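Local structure of BRO1 protein (Saccharomyces cerevisiae, 1ZB1) at residues L73-Y76 / S77-E80; Q358-A361 / N362-S366. The protein sorts cargo into intralumenal vesicles of multivesicular bodies and recruits the deubiquitinase Doa4 to endosomes, its N-terminal Bro1 domain being the part described here. All coordinates share one frame; numbering follows the deposited sequence.

Contact 1: L73-Y76 / S77-E80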
loop_
_atom_site.group_PDB
_atom_site.type_symbol
_atom_site.label_atom_id
_atom_site.label_comp_id
_atom_site.label_asym_id
_atom_site.label_seq_id
_atom_site.Cartn_x
_atom_site.Cartn_y
_atom_site.Cartn_z
ATOM N N LEU A 73 15.227 5.309 -5.111
ATOM C CA LEU A 73 15.806 5.227 -3.767
ATOM C C LEU A 73 17.147 5.966 -3.751
ATOM O O LEU A 73 17.470 6.657 -2.784
ATOM C CB LEU A 73 16.035 3.770 -3.343
ATOM C CG LEU A 73 15.009 2.913 -2.589
ATOM C CD1 LEU A 73 13.954 3.770 -1.932
ATOM C CD2 LEU A 73 14.392 1.901 -3.537
ATOM N N LYS A 74 17.931 5.814 -4.818
ATOM C CA LYS A 74 19.221 6.496 -4.906
ATOM C C LYS A 74 19.034 8.008 -5.040
ATOM O O LYS A 74 19.774 8.801 -4.434
ATOM C CB LYS A 74 20.033 5.956 -6.093
ATOM C CG LYS A 74 20.516 4.524 -5.873
ATOM C CD LYS A 74 21.404 4.019 -7.008
ATOM C CE LYS A 74 22.002 2.654 -6.642
ATOM N NZ LYS A 74 22.804 2.040 -7.737
ATOM N N TYR A 75 18.045 8.414 -5.826
ATOM C CA TYR A 75 17.789 9.842 -5.993
ATOM C C TYR A 75 17.275 10.438 -4.676
ATOM O O TYR A 75 17.641 11.556 -4.324
ATOM C CB TYR A 75 16.781 10.092 -7.126
ATOM C CG TYR A 75 16.575 11.567 -7.436
ATOM C CD1 TYR A 75 17.659 12.386 -7.750
ATOM C CD2 TYR A 75 15.304 12.148 -7.372
ATOM C CE1 TYR A 75 17.489 13.754 -7.983
ATOM C CE2 TYR A 75 15.122 13.519 -7.612
ATOM C CZ TYR A 75 16.220 14.311 -7.910
ATOM O OH TYR A 75 16.071 15.665 -8.102
ATOM N N TYR A 76 16.431 9.706 -3.948
ATOM C CA TYR A 76 15.927 10.218 -2.667
ATOM C C TYR A 76 17.119 10.403 -1.723
ATOM O O TYR A 76 17.207 11.412 -1.008
ATOM C CB TYR A 76 14.920 9.250 -2.023
ATOM C CG TYR A 76 14.152 9.860 -0.848
ATOM C CD1 TYR A 76 12.908 10.461 -1.040
ATOM C CD2 TYR A 76 14.692 9.868 0.440
ATOM C CE1 TYR A 76 12.213 11.057 0.021
ATOM C CE2 TYR A 76 14.011 10.466 1.514
ATOM C CZ TYR A 76 12.772 11.057 1.296
ATOM O OH TYR A 76 12.088 11.639 2.349
ATOM N N SER A 77 18.041 9.441 -1.729
ATOM C CA SER A 77 19.222 9.536 -0.871
ATOM C C SER A 77 19.968 10.831 -1.156
ATOM O O SER A 77 20.395 11.521 -0.233
ATOM C CB SER A 77 20.167 8.344 -1.079
ATOM O OG SER A 77 19.579 7.142 -0.606
ATOM N N PHE A 78 20.123 11.160 -2.435
ATOM C CA PHE A 78 20.810 12.389 -2.828
ATOM C C PHE A 78 20.112 13.582 -2.188
ATOM O O PHE A 78 20.753 14.479 -1.640
ATOM C CB PHE A 78 20.778 12.570 -4.348
ATOM C CG PHE A 78 21.212 13.943 -4.791
ATOM C CD1 PHE A 78 22.562 14.261 -4.897
ATOM C CD2 PHE A 78 20.269 14.941 -5.025
ATOM C CE1 PHE A 78 22.972 15.556 -5.229
ATOM C CE2 PHE A 78 20.671 16.237 -5.355
ATOM C CZ PHE A 78 22.025 16.543 -5.456
ATOM N N LEU A 79 18.787 13.584 -2.291
ATOM C CA LEU A 79 17.948 14.652 -1.744
ATOM C C LEU A 79 18.025 14.754 -0.228
ATOM O O LEU A 79 18.056 15.857 0.324
ATOM C CB LEU A 79 16.487 14.414 -2.130
ATOM C CG LEU A 79 15.805 15.070 -3.332
ATOM C CD1 LEU A 79 16.787 15.711 -4.299
ATOM C CD2 LEU A 79 14.952 14.017 -3.996
ATOM N N GLU A 80 18.023 13.605 0.444
ATOM C CA GLU A 80 18.069 13.588 1.900
ATOM C C GLU A 80 19.383 14.182 2.413
ATOM O O GLU A 80 19.385 14.985 3.352
ATOM C CB GLU A 80 17.874 12.157 2.423
ATOM C CG GLU A 80 17.679 12.076 3.929
ATOM C CD GLU A 80 16.420 12.790 4.401
ATOM O OE1 GLU A 80 16.225 13.976 4.047
ATOM O OE2 GLU A 80 15.630 12.171 5.139
HETATM O O HOH W 1 13.216 11.175 4.792
#

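Contact 2: Q358-A361 / N362-S366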
loop_
_atom_site.group_PDB
_atom_site.type_symbol
_atom_site.label_atom_id
_atom_site.label_comp_id
_atom_site.label_asym_id
_atom_site.label_seq_id
_atom_site.Cartn_x
_atom_site.Cartn_y
_atom_site.Cartn_z
ATOM N N GLN A 358 24.953 5.495 2.159
ATOM C CA GLN A 358 26.418 5.527 2.084
ATOM C C GLN A 358 27.033 5.851 0.717
ATOM O O GLN A 358 27.784 6.821 0.582
ATOM C CB GLN A 358 26.995 4.196 2.580
ATOM C CG GLN A 358 27.675 4.273 3.934
ATOM C CD GLN A 358 28.921 5.146 3.924
ATOM O OE1 GLN A 358 28.844 6.363 3.740
ATOM N NE2 GLN A 358 30.082 4.523 4.122
ATOM N N ASP A 359 26.731 5.039 -0.290
ATOM C CA ASP A 359 27.291 5.251 -1.625
ATOM C C ASP A 359 26.987 6.630 -2.214
ATOM O O ASP A 359 27.833 7.229 -2.889
ATOM C CB ASP A 359 26.808 4.160 -2.592
ATOM C CG ASP A 359 27.384 2.789 -2.262
ATOM O OD1 ASP A 359 28.597 2.707 -1.959
ATOM O OD2 ASP A 359 26.629 1.792 -2.317
ATOM N N VAL A 360 25.781 7.133 -1.959
ATOM C CA VAL A 360 25.380 8.438 -2.468
ATOM C C VAL A 360 26.147 9.579 -1.799
ATOM O O VAL A 360 26.554 10.528 -2.460
ATOM C CB VAL A 360 23.852 8.654 -2.291
ATOM C CG1 VAL A 360 23.491 10.110 -2.535
ATOM C CG2 VAL A 360 23.095 7.764 -3.274
ATOM N N ALA A 361 26.349 9.483 -0.489
ATOM C CA ALA A 361 27.075 10.524 0.231
ATOM C C ALA A 361 28.504 10.659 -0.292
ATOM O O ALA A 361 29.040 11.764 -0.387
ATOM C CB ALA A 361 27.099 10.212 1.720
ATOM N N ASN A 362 29.123 9.533 -0.630
ATOM C CA ASN A 362 30.491 9.558 -1.128
ATOM C C ASN A 362 30.587 10.123 -2.536
ATOM O O ASN A 362 31.453 10.948 -2.827
ATOM C CB ASN A 362 31.097 8.152 -1.103
ATOM C CG ASN A 362 31.266 7.618 0.304
ATOM O OD1 ASN A 362 31.694 8.343 1.208
ATOM N ND2 ASN A 362 30.944 6.345 0.498
ATOM N N LYS A 363 29.688 9.678 -3.404
ATOM C CA LYS A 363 29.673 10.123 -4.787
ATOM C C LYS A 363 29.422 11.622 -4.956
ATOM O O LYS A 363 30.038 12.266 -5.805
ATOM C CB LYS A 363 28.616 9.328 -5.564
ATOM C CG LYS A 363 28.527 9.662 -7.037
ATOM C CD LYS A 363 27.574 8.712 -7.756
ATOM C CE LYS A 363 27.444 9.085 -9.227
ATOM N NZ LYS A 363 26.666 8.096 -10.037
ATOM N N TYR A 364 28.541 12.186 -4.138
ATOM C CA TYR A 364 28.202 13.601 -4.275
ATOM C C TYR A 364 28.796 14.604 -3.289
ATOM O O TYR A 364 28.402 15.770 -3.278
ATOM C CB TYR A 364 26.677 13.746 -4.296
ATOM C CG TYR A 364 26.057 13.046 -5.475
ATOM C CD1 TYR A 364 25.468 11.787 -5.344
ATOM C CD2 TYR A 364 26.115 13.615 -6.743
ATOM C CE1 TYR A 364 24.959 11.115 -6.455
ATOM C CE2 TYR A 364 25.612 12.954 -7.854
ATOM C CZ TYR A 364 25.038 11.709 -7.707
ATOM O OH TYR A 364 24.548 11.067 -8.820
ATOM N N ASP A 365 29.758 14.170 -2.482
ATOM C CA ASP A 365 30.374 15.061 -1.505
ATOM C C ASP A 365 30.942 16.361 -2.103
ATOM O O ASP A 365 30.745 17.441 -1.548
ATOM C CB ASP A 365 31.467 14.312 -0.737
ATOM C CG ASP A 365 32.026 15.122 0.412
ATOM O OD1 ASP A 365 33.066 15.787 0.228
ATOM O OD2 ASP A 365 31.408 15.108 1.494
ATOM N N SER A 366 31.643 16.259 -3.228
ATOM C CA SER A 366 32.217 17.443 -3.872
ATOM C C SER A 366 31.125 18.387 -4.373
ATOM O O SER A 366 31.249 19.611 -4.277
ATOM C CB SER A 366 33.118 17.031 -5.043
ATOM O OG SER A 366 34.197 16.217 -4.603
HETATM O O HOH W 2 30.746 4.422 -1.556
HETATM O O HOH W 3 28.945 13.575 1.481
#

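Contact 1: L73-Y76 / S77-E80
Leu-79 lies over one face of the Tyr-75 ring, one turn further along the same helix. Its CD2 does most of the touching. It sits 4.1 Å from the centroid of the Tyr-75 ring, a CH-pi contact, and 3.7 Å from Tyr-75 CE2. The other branch, CD1, reaches along the ring to CZ and OH of Tyr-75. The ring can lie beside the next turn because its CG is anti to the backbone N (chi1 -175°). Phe-78 meets the same ring obliquely and more loosely, with its CD2 4.2 Å from Tyr-75 CE1. The hydroxyl of Tyr-75 is tied down by Glu-121 and by the indole N-H of Trp-23.

Ser-77 also packs closely. Its OG and its backbone N both donate to Leu-73 O, at 3.1 and 3.0 Å. They come from opposite faces of the carbonyl plane and do not compete for one place. The bond from OG gives the buried hydroxyl a partner in the helix's own backbone. Regular i to i+4 bonds continue through Phe-78, Leu-79 and Glu-80. This is the middle of helix 65-86 in the alpha-helical Bro1 domain. Helices 46-58, 118-139 and 349-371 each touch it.

Tyr-76 and Glu-80 hardly touch directly and are joined through water. One water lies at the edge of the Tyr-76 ring, in its plane, 2.7 Å from Tyr-76 OH. The same water donates to Glu-80 OE2 at 2.6 Å. Glu-80 OE1 forms a salt bridge with Lys-122, which probably favours a charged carboxylate. Tyr-76 and Glu-80 themselves only brush, with Tyr-76 CE2 4.3 Å from Glu-80 CB. Lys-74 is the one partly exposed residue. Its chain is extended, and its NZ forms a salt bridge with Glu-70.

Contact 2: Q358-A361 / N362-S366
Val-360 holds CG1 anti to its backbone N (chi1 168°), while Tyr-364 places CG anti to its own carbonyl carbon (chi1 -63°). These torsions bring the methyl and the ring together one helical turn apart. Val-360 CG1 lies 3.8 Å from Tyr-364 CD1, and the two side chains meet at a slant. The same ring carbon, Tyr-364 CD1, is 3.3 Å from Val-360 O, which sits at the ring's edge near its plane. That carbonyl also accepts the backbone N-H of Tyr-364. Lys-363 CG lies over one face of the Tyr-364 ring, displaced toward the rim. From there the lysine chain runs out extended, and its NZ forms a salt bridge with Glu-51.

The opposite flank is polar and exposed. Asn-362 folds its amide back toward the preceding turn, near Gln-358. The two amide planes are turned 70° apart, and Gln-358 OE1 stays 3.9 Å from Asn-362 ND2. Asn-362 ND2 also lies 3.2 Å from Gln-358 O, but the angle is too poor for a hydrogen bond. The carbonyl is taken instead by the backbone N of Asn-362, at 3.3 Å. A water serves the amide: it accepts from Asn-362 ND2 at 2.8 Å and donates to Asp-359 OD1, bridging i to i+3.

A second water donates to Ala-361 O at 2.6 Å. It also donates to Asp-365 OD2. It links residues four apart, one turn of the helix. Asp-365 OD1 pairs with Arg-369 a further turn on.

Val-360 and Ala-361 pack on helix 65-86, and Tyr-364 meets Phe-78 edge to face. The arrangement is that of an amphipathic helix, here helix 349-371 on the surface of the Bro1 domain, with one apolar face turned inward.

Each contact joins successive turns of one helix, and the two helices, 65-86 and 349-371, pack against each other. The centres are about 10 Å apart. Where the contacts meet, they touch by packing: Val-360 CG1 lies 3.5 Å from Phe-78 N, and Val-360 CG2 3.7 Å from Ser-77 CB. Contact 1 is buried almost throughout. Its polar groups are met by the backbone, by a water, by a residue of its own helix and by residues of neighbouring helices. Contact 2 is buried only at Val-360 and Tyr-364. Beyond these and Ala-361 it carries amides, charges and bridging waters. The inner helix is thus enclosed by several elements, while the outer one has an apolar and a polar flank.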